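Local coordinates for protein ethylbenzene dehydrogenase alpha-subunit (PDB 2IVF) that forms the molybdenum- and iron-sulfur-containing alpha-subunit of a molybdopterin oxidoreductase, carrying two pterin guanine dinucleotides and a cubane cluster, at residues P88-V98 and G667-V678. Numbering follows the deposited sequence.
With SF4 (iron/sulfur cluster), chain K.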
ATOM      1  N   PRO A  88       8.557   4.464  -7.212  1.00 23.71           N
ATOM      2  CA  PRO A  88      10.008   4.476  -7.014  1.00 23.77           C
ATOM      3  C   PRO A  88      10.321   3.759  -5.721  1.00 22.53           C
ATOM      4  O   PRO A  88       9.548   3.871  -4.775  1.00 22.36           O
ATOM      5  CB  PRO A  88      10.316   5.955  -6.923  1.00 23.14           C
ATOM      6  CG  PRO A  88       9.335   6.591  -7.804  1.00 24.54           C
ATOM      7  CD  PRO A  88       8.053   5.809  -7.576  1.00 23.79           C
ATOM      8  N   GLN A  89      11.403   2.984  -5.685  1.00 22.86           N
ATOM      9  CA  GLN A  89      11.674   2.189  -4.476  1.00 23.23           C
ATOM     10  C   GLN A  89      11.800   3.126  -3.301  1.00 24.12           C
ATOM     11  O   GLN A  89      12.527   4.090  -3.383  1.00 25.96           O
ATOM     12  CB  GLN A  89      12.918   1.330  -4.661  1.00 22.93           C
ATOM     13  CG  GLN A  89      12.780  -0.081  -4.119  1.00 26.78           C
ATOM     14  CD  GLN A  89      13.063  -0.160  -2.647  1.00 27.64           C
ATOM     15  OE1 GLN A  89      13.775   0.683  -2.102  1.00 28.04           O
ATOM     16  NE2 GLN A  89      12.493  -1.179  -1.974  1.00 26.70           N
ATOM     17  N   GLY A  90      11.082   2.882  -2.204  1.00 24.16           N
ATOM     18  CA  GLY A  90      11.051   3.900  -1.161  1.00 23.41           C
ATOM     19  C   GLY A  90      12.402   4.076  -0.487  1.00 23.14           C
ATOM     20  O   GLY A  90      12.755   5.186  -0.056  1.00 21.63           O
ATOM     21  N   SER A  91      13.153   2.980  -0.383  1.00 24.02           N
ATOM     22  CA  SER A  91      14.470   2.942   0.247  1.00 24.31           C
ATOM     23  C   SER A  91      14.412   3.625   1.578  1.00 23.74           C
ATOM     24  O   SER A  91      15.312   4.396   1.954  1.00 23.41           O
ATOM     25  CB  SER A  91      15.605   3.606  -0.577  1.00 25.28           C
ATOM     26  OG  SER A  91      15.846   2.851  -1.709  1.00 33.93           O
ATOM     27  N   CYS A  92      13.345   3.312   2.290  1.00 22.02           N
ATOM     28  CA  CYS A  92      13.080   3.901   3.574  1.00 21.98           C
ATOM     29  C   CYS A  92      13.876   3.241   4.650  1.00 21.34           C
ATOM     30  O   CYS A  92      13.772   2.034   4.802  1.00 23.81           O
ATOM     31  CB  CYS A  92      11.606   3.704   3.888  1.00 20.90           C
ATOM     32  SG  CYS A  92      10.492   4.176   2.598  1.00 22.68           S
ATOM     33  N   LYS A  93      14.654   4.027   5.401  1.00 20.62           N
ATOM     34  CA  LYS A  93      15.473   3.537   6.479  1.00 21.64           C
ATOM     35  C   LYS A  93      14.643   3.427   7.760  1.00 21.91           C
ATOM     36  O   LYS A  93      14.028   4.422   8.190  1.00 21.52           O
ATOM     37  CB  LYS A  93      16.640   4.466   6.722  1.00 20.79           C
ATOM     38  CG  LYS A  93      17.679   3.856   7.713  1.00 20.64           C
ATOM     39  CD  LYS A  93      19.004   4.652   7.735  1.00 22.28           C
ATOM     40  CE  LYS A  93      18.803   6.049   8.340  1.00 23.58           C
ATOM     41  NZ  LYS A  93      20.062   6.723   8.788  1.00 21.16           N
ATOM     42  N   PHE A  94      14.605   2.230   8.322  1.00 22.43           N
ATOM     43  CA  PHE A  94      13.903   1.982   9.575  1.00 23.19           C
ATOM     44  C   PHE A  94      14.824   1.548  10.681  1.00 22.76           C
ATOM     45  O   PHE A  94      15.851   0.916  10.454  1.00 21.41           O
ATOM     46  CB  PHE A  94      12.879   0.870   9.412  1.00 23.70           C
ATOM     47  CG  PHE A  94      11.593   1.312   8.759  1.00 23.50           C
ATOM     48  CD1 PHE A  94      11.575   1.650   7.460  1.00 24.23           C
ATOM     49  CD2 PHE A  94      10.418   1.421   9.490  1.00 22.22           C
ATOM     50  CE1 PHE A  94      10.418   2.037   6.851  1.00 24.41           C
ATOM     51  CE2 PHE A  94       9.256   1.812   8.887  1.00 22.34           C
ATOM     52  CZ  PHE A  94       9.262   2.136   7.561  1.00 23.77           C
ATOM     53  N   TYR A  95      14.377   1.847  11.882  1.00 21.78           N
ATOM     54  CA  TYR A  95      14.894   1.232  13.083  1.00 22.33           C
ATOM     55  C   TYR A  95      14.110  -0.033  13.194  1.00 23.23           C
ATOM     56  O   TYR A  95      12.880  -0.010  13.113  1.00 22.96           O
ATOM     57  CB  TYR A  95      14.603   2.080  14.274  1.00 22.76           C
ATOM     58  CG  TYR A  95      15.331   3.371  14.305  1.00 21.02           C
ATOM     59  CD1 TYR A  95      16.740   3.414  14.223  1.00 21.33           C
ATOM     60  CD2 TYR A  95      14.645   4.565  14.487  1.00 21.30           C
ATOM     61  CE1 TYR A  95      17.410   4.615  14.267  1.00 22.64           C
ATOM     62  CE2 TYR A  95      15.311   5.725  14.591  1.00 20.04           C
ATOM     63  CZ  TYR A  95      16.687   5.759  14.468  1.00 21.78           C
ATOM     64  OH  TYR A  95      17.343   6.962  14.524  1.00 22.95           O
ATOM     65  N   VAL A  96      14.825  -1.135  13.320  1.00 23.05           N
ATOM     66  CA  VAL A  96      14.237  -2.454  13.566  1.00 23.06           C
ATOM     67  C   VAL A  96      14.491  -2.817  15.008  1.00 22.89           C
ATOM     68  O   VAL A  96      15.665  -2.928  15.457  1.00 22.83           O
ATOM     69  CB  VAL A  96      14.837  -3.507  12.609  1.00 21.81           C
ATOM     70  CG1 VAL A  96      14.223  -4.951  12.884  1.00 23.07           C
ATOM     71  CG2 VAL A  96      14.567  -3.028  11.154  1.00 22.28           C
ATOM     72  N   TYR A  97      13.406  -2.963  15.767  1.00 23.51           N
ATOM     73  CA  TYR A  97      13.482  -3.130  17.231  1.00 22.75           C
ATOM     74  C   TYR A  97      13.335  -4.591  17.571  1.00 23.94           C
ATOM     75  O   TYR A  97      12.329  -5.205  17.250  1.00 23.83           O
ATOM     76  CB  TYR A  97      12.366  -2.382  17.955  1.00 23.00           C
ATOM     77  CG  TYR A  97      12.382  -0.903  17.795  1.00 21.33           C
ATOM     78  CD1 TYR A  97      11.889  -0.314  16.633  1.00 23.56           C
ATOM     79  CD2 TYR A  97      12.797  -0.090  18.835  1.00 22.65           C
ATOM     80  CE1 TYR A  97      11.858   1.023  16.486  1.00 22.95           C
ATOM     81  CE2 TYR A  97      12.774   1.315  18.708  1.00 22.76           C
ATOM     82  CZ  TYR A  97      12.297   1.851  17.529  1.00 22.60           C
ATOM     83  OH  TYR A  97      12.262   3.197  17.356  1.00 22.87           O
ATOM     84  N   VAL A  98      14.368  -5.151  18.183  1.00 24.34           N
ATOM     85  CA  VAL A  98      14.401  -6.576  18.466  1.00 24.32           C
ATOM     86  C   VAL A  98      14.227  -6.745  19.955  1.00 25.38           C
ATOM     87  O   VAL A  98      14.853  -6.047  20.731  1.00 24.35           O
ATOM     88  CB  VAL A  98      15.741  -7.196  18.039  1.00 25.13           C
ATOM     89  CG1 VAL A  98      15.862  -8.665  18.541  1.00 23.69           C
ATOM     90  CG2 VAL A  98      15.932  -7.076  16.541  1.00 24.51           C
ATOM     91  N   GLY A 667      13.762   8.703  -7.954  1.00 21.03           N
ATOM     92  CA  GLY A 667      12.665   9.237  -7.159  1.00 22.40           C
ATOM     93  C   GLY A 667      13.066   9.488  -5.722  1.00 22.76           C
ATOM     94  O   GLY A 667      12.927  10.595  -5.234  1.00 22.12           O
ATOM     95  N   ASN A 668      13.585   8.437  -5.066  1.00 23.40           N
ATOM     96  CA  ASN A 668      14.089   8.508  -3.705  1.00 22.47           C
ATOM     97  C   ASN A 668      15.534   8.037  -3.836  1.00 22.25           C
ATOM     98  O   ASN A 668      15.801   6.856  -3.700  1.00 21.73           O
ATOM     99  CB  ASN A 668      13.349   7.576  -2.759  1.00 22.42           C
ATOM    100  CG  ASN A 668      11.978   8.047  -2.362  1.00 25.00           C
ATOM    101  OD1 ASN A 668      11.375   8.969  -2.950  1.00 23.46           O
ATOM    102  ND2 ASN A 668      11.470   7.419  -1.299  1.00 24.73           N
ATOM    103  N   PRO A 669      16.434   8.954  -4.187  1.00 23.05           N
ATOM    104  CA  PRO A 669      17.749   8.609  -4.735  1.00 23.55           C
ATOM    105  C   PRO A 669      18.855   8.316  -3.703  1.00 23.16           C
ATOM    106  O   PRO A 669      19.938   8.936  -3.705  1.00 22.55           O
ATOM    107  CB  PRO A 669      18.076   9.820  -5.584  1.00 23.87           C
ATOM    108  CG  PRO A 669      17.442  10.970  -4.820  1.00 24.03           C
ATOM    109  CD  PRO A 669      16.241  10.433  -4.108  1.00 23.97           C
ATOM    110  N   PHE A 670      18.610   7.287  -2.901  1.00 23.23           N
ATOM    111  CA  PHE A 670      19.518   6.898  -1.816  1.00 22.86           C
ATOM    112  C   PHE A 670      19.407   5.421  -1.632  1.00 23.67           C
ATOM    113  O   PHE A 670      18.281   4.854  -1.710  1.00 23.24           O
ATOM    114  CB  PHE A 670      19.192   7.613  -0.469  1.00 23.38           C
ATOM    115  CG  PHE A 670      17.753   8.014  -0.303  1.00 22.94           C
ATOM    116  CD1 PHE A 670      16.819   7.147   0.248  1.00 25.81           C
ATOM    117  CD2 PHE A 670      17.338   9.285  -0.657  1.00 22.94           C
ATOM    118  CE1 PHE A 670      15.489   7.522   0.379  1.00 24.19           C
ATOM    119  CE2 PHE A 670      16.019   9.683  -0.545  1.00 25.65           C
ATOM    120  CZ  PHE A 670      15.082   8.810   0.015  1.00 24.55           C
ATOM    121  N   PHE A 671      20.561   4.782  -1.404  1.00 22.63           N
ATOM    122  CA  PHE A 671      20.602   3.358  -1.075  1.00 23.12           C
ATOM    123  C   PHE A 671      20.518   3.193   0.416  1.00 23.04           C
ATOM    124  O   PHE A 671      21.103   3.977   1.177  1.00 21.41           O
ATOM    125  CB  PHE A 671      21.945   2.776  -1.491  1.00 24.01           C
ATOM    126  CG  PHE A 671      22.058   2.492  -2.932  1.00 22.79           C
ATOM    127  CD1 PHE A 671      22.321   3.499  -3.837  1.00 23.39           C
ATOM    128  CD2 PHE A 671      21.889   1.202  -3.396  1.00 27.27           C
ATOM    129  CE1 PHE A 671      22.442   3.222  -5.196  1.00 24.37           C
ATOM    130  CE2 PHE A 671      22.010   0.912  -4.748  1.00 25.49           C
ATOM    131  CZ  PHE A 671      22.289   1.936  -5.640  1.00 25.90           C
ATOM    132  N   THR A 672      19.859   2.136   0.845  1.00 23.11           N
ATOM    133  CA  THR A 672      19.635   1.929   2.307  1.00 23.45           C
ATOM    134  C   THR A 672      20.056   0.523   2.651  1.00 23.61           C
ATOM    135  O   THR A 672      19.844  -0.443   1.890  1.00 23.95           O
ATOM    136  CB  THR A 672      18.164   2.225   2.678  1.00 23.18           C
ATOM    137  OG1 THR A 672      17.897   3.618   2.460  1.00 25.59           O
ATOM    138  CG2 THR A 672      17.824   1.882   4.134  1.00 22.01           C
ATOM    139  N   PHE A 673      20.724   0.437   3.792  1.00 24.17           N
ATOM    140  CA  PHE A 673      21.232  -0.802   4.355  1.00 24.10           C
ATOM    141  C   PHE A 673      20.167  -1.605   5.086  1.00 24.21           C
ATOM    142  O   PHE A 673      19.334  -1.065   5.823  1.00 25.34           O
ATOM    143  CB  PHE A 673      22.363  -0.464   5.320  1.00 24.29           C
ATOM    144  CG  PHE A 673      22.939  -1.640   6.038  1.00 23.64           C
ATOM    145  CD1 PHE A 673      23.515  -2.677   5.337  1.00 28.28           C
ATOM    146  CD2 PHE A 673      22.932  -1.696   7.404  1.00 25.58           C
ATOM    147  CE1 PHE A 673      24.093  -3.795   6.021  1.00 27.10           C
ATOM    148  CE2 PHE A 673      23.514  -2.766   8.091  1.00 26.17           C
ATOM    149  CZ  PHE A 673      24.096  -3.818   7.391  1.00 24.78           C
ATOM    150  N   VAL A 674      20.178  -2.916   4.855  1.00 23.41           N
ATOM    151  CA  VAL A 674      19.288  -3.788   5.545  1.00 23.55           C
ATOM    152  C   VAL A 674      20.160  -4.781   6.285  1.00 23.79           C
ATOM    153  O   VAL A 674      20.854  -5.592   5.686  1.00 23.02           O
ATOM    154  CB  VAL A 674      18.295  -4.509   4.616  1.00 23.50           C
ATOM    155  CG1 VAL A 674      17.371  -5.428   5.453  1.00 21.72           C
ATOM    156  CG2 VAL A 674      17.462  -3.541   3.749  1.00 24.41           C
ATOM    157  N   ASP A 675      20.122  -4.696   7.604  1.00 24.13           N
ATOM    158  CA  ASP A 675      20.908  -5.559   8.421  1.00 24.09           C
ATOM    159  C   ASP A 675      20.236  -6.925   8.559  1.00 24.28           C
ATOM    160  O   ASP A 675      19.031  -7.088   8.339  1.00 24.32           O
ATOM    161  CB  ASP A 675      21.138  -4.941   9.817  1.00 23.92           C
ATOM    162  CG  ASP A 675      22.446  -5.389  10.465  1.00 25.36           C
ATOM    163  OD1 ASP A 675      23.145  -6.313   9.981  1.00 21.53           O
ATOM    164  OD2 ASP A 675      22.782  -4.813  11.524  1.00 26.08           O
ATOM    165  N   ARG A 676      21.037  -7.887   8.964  1.00 24.12           N
ATOM    166  CA  ARG A 676      20.509  -9.128   9.489  1.00 24.61           C
ATOM    167  C   ARG A 676      20.205  -8.878  10.996  1.00 24.26           C
ATOM    168  O   ARG A 676      21.050  -9.076  11.843  1.00 23.73           O
ATOM    169  CB  ARG A 676      21.525 -10.231   9.246  1.00 23.98           C
ATOM    170  CG  ARG A 676      21.062 -11.636   9.610  1.00 25.30           C
ATOM    171  CD  ARG A 676      22.188 -12.620   9.335  1.00 27.46           C
ATOM    172  NE  ARG A 676      21.817 -14.018   9.503  1.00 29.68           N
ATOM    173  CZ  ARG A 676      21.932 -14.718  10.641  1.00 30.84           C
ATOM    174  NH1 ARG A 676      22.364 -14.155  11.763  1.00 30.97           N
ATOM    175  NH2 ARG A 676      21.593 -15.988  10.659  1.00 30.76           N
ATOM    176  N   SER A 677      18.994  -8.438  11.305  1.00 24.06           N
ATOM    177  CA  SER A 677      18.585  -8.119  12.681  1.00 24.88           C
ATOM    178  C   SER A 677      18.369  -9.367  13.502  1.00 23.78           C
ATOM    179  O   SER A 677      18.734  -9.406  14.653  1.00 23.71           O
ATOM    180  CB  SER A 677      17.306  -7.276  12.704  1.00 25.50           C
ATOM    181  OG  SER A 677      17.537  -5.983  12.213  1.00 27.11           O
ATOM    182  N   VAL A 678      17.847 -10.402  12.866  1.00 23.59           N
ATOM    183  CA  VAL A 678      17.557 -11.683  13.504  1.00 24.70           C
ATOM    184  C   VAL A 678      17.874 -12.773  12.497  1.00 24.03           C
ATOM    185  O   VAL A 678      17.898 -12.494  11.289  1.00 25.66           O
ATOM    186  CB  VAL A 678      16.065 -11.779  13.882  1.00 24.04           C
ATOM    187  CG1 VAL A 678      15.695 -10.750  14.973  1.00 23.64           C
ATOM    188  CG2 VAL A 678      15.227 -11.593  12.634  1.00 24.84           C
TER
HETATM  189 FE1  SF4 K1984       7.072   0.928   2.203  1.00 26.13          FE
HETATM  190 FE2  SF4 K1984       9.427   2.278   2.149  1.00 25.31          FE
HETATM  191 FE3  SF4 K1984       9.418  -0.303   2.811  1.00 24.94          FE
HETATM  192 FE4  SF4 K1984       8.882   0.443   0.225  1.00 25.16          FE
HETATM  193  S1  SF4 K1984      10.871   0.634   1.287  1.00 26.63           S
HETATM  194  S2  SF4 K1984       7.728  -1.134   1.538  1.00 23.36           S
HETATM  195  S3  SF4 K1984       7.805   2.423   0.617  1.00 24.81           S
HETATM  196  S4  SF4 K1984       8.439   1.397   4.018  1.00 26.13           S
HETATM  197  O   HOH W   1      14.134   5.348  -5.192  1.00 13.31           O
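Asn668 and Thr672 reach from segment 667-678 to the loop that carries Cys92, a ligand of the iron-sulfur cluster, and grip two successive carbonyls of that loop. The contact thus joins the cluster-binding part of this molybdopterin oxidoreductase, where residues 94-98 belong to a three-stranded antiparallel sheet, to strand 670-676 of a separate sheet; the two segments run in roughly the same direction, 22° apart. In Asn668, chi1 (-75°) sets CG beside the backbone N, and the amide then presents ND2 to Gly90 O. This bond is 2.9 Å long and nearly straight (173° at the hydrogen), with the carbonyl oxygen almost in the amide plane. Tyr261 and Ser264 hold OD1 of the same group, so its flip is fixed from both ends. One residue further along the loop, the Thr672 hydroxyl donates to Ser91 O over 2.7 Å, approaching from well above the carbonyl plane. Between them in sequence, Phe670 turns its ring edge to Ser91 O, 3.5 Å from CE1, while the carbonyl carbon of Asn668 lies over one face, near the rim. The Thr672 and Lys93 side chains meet nearly perpendicular, with Thr672 CG2, anti to its backbone N, 3.7 Å from Lys93 CA. Lys93 NZ itself leads off to Glu765 O and Gln111. Farther on, Ser677 OG lies against Val96 CG1 and its CB near Val98 CG2, and an apolar contact follows where Val98 and Val678 lie antiparallel alongside one another, CG2 of Val98 meeting CG1 of Val678. On the cluster side of the loop, Cys92 SG binds an iron, FE2, at 2.2 Å, and Phe94 CE1 approaches sulfide S4 of the cluster to 3.5 Å.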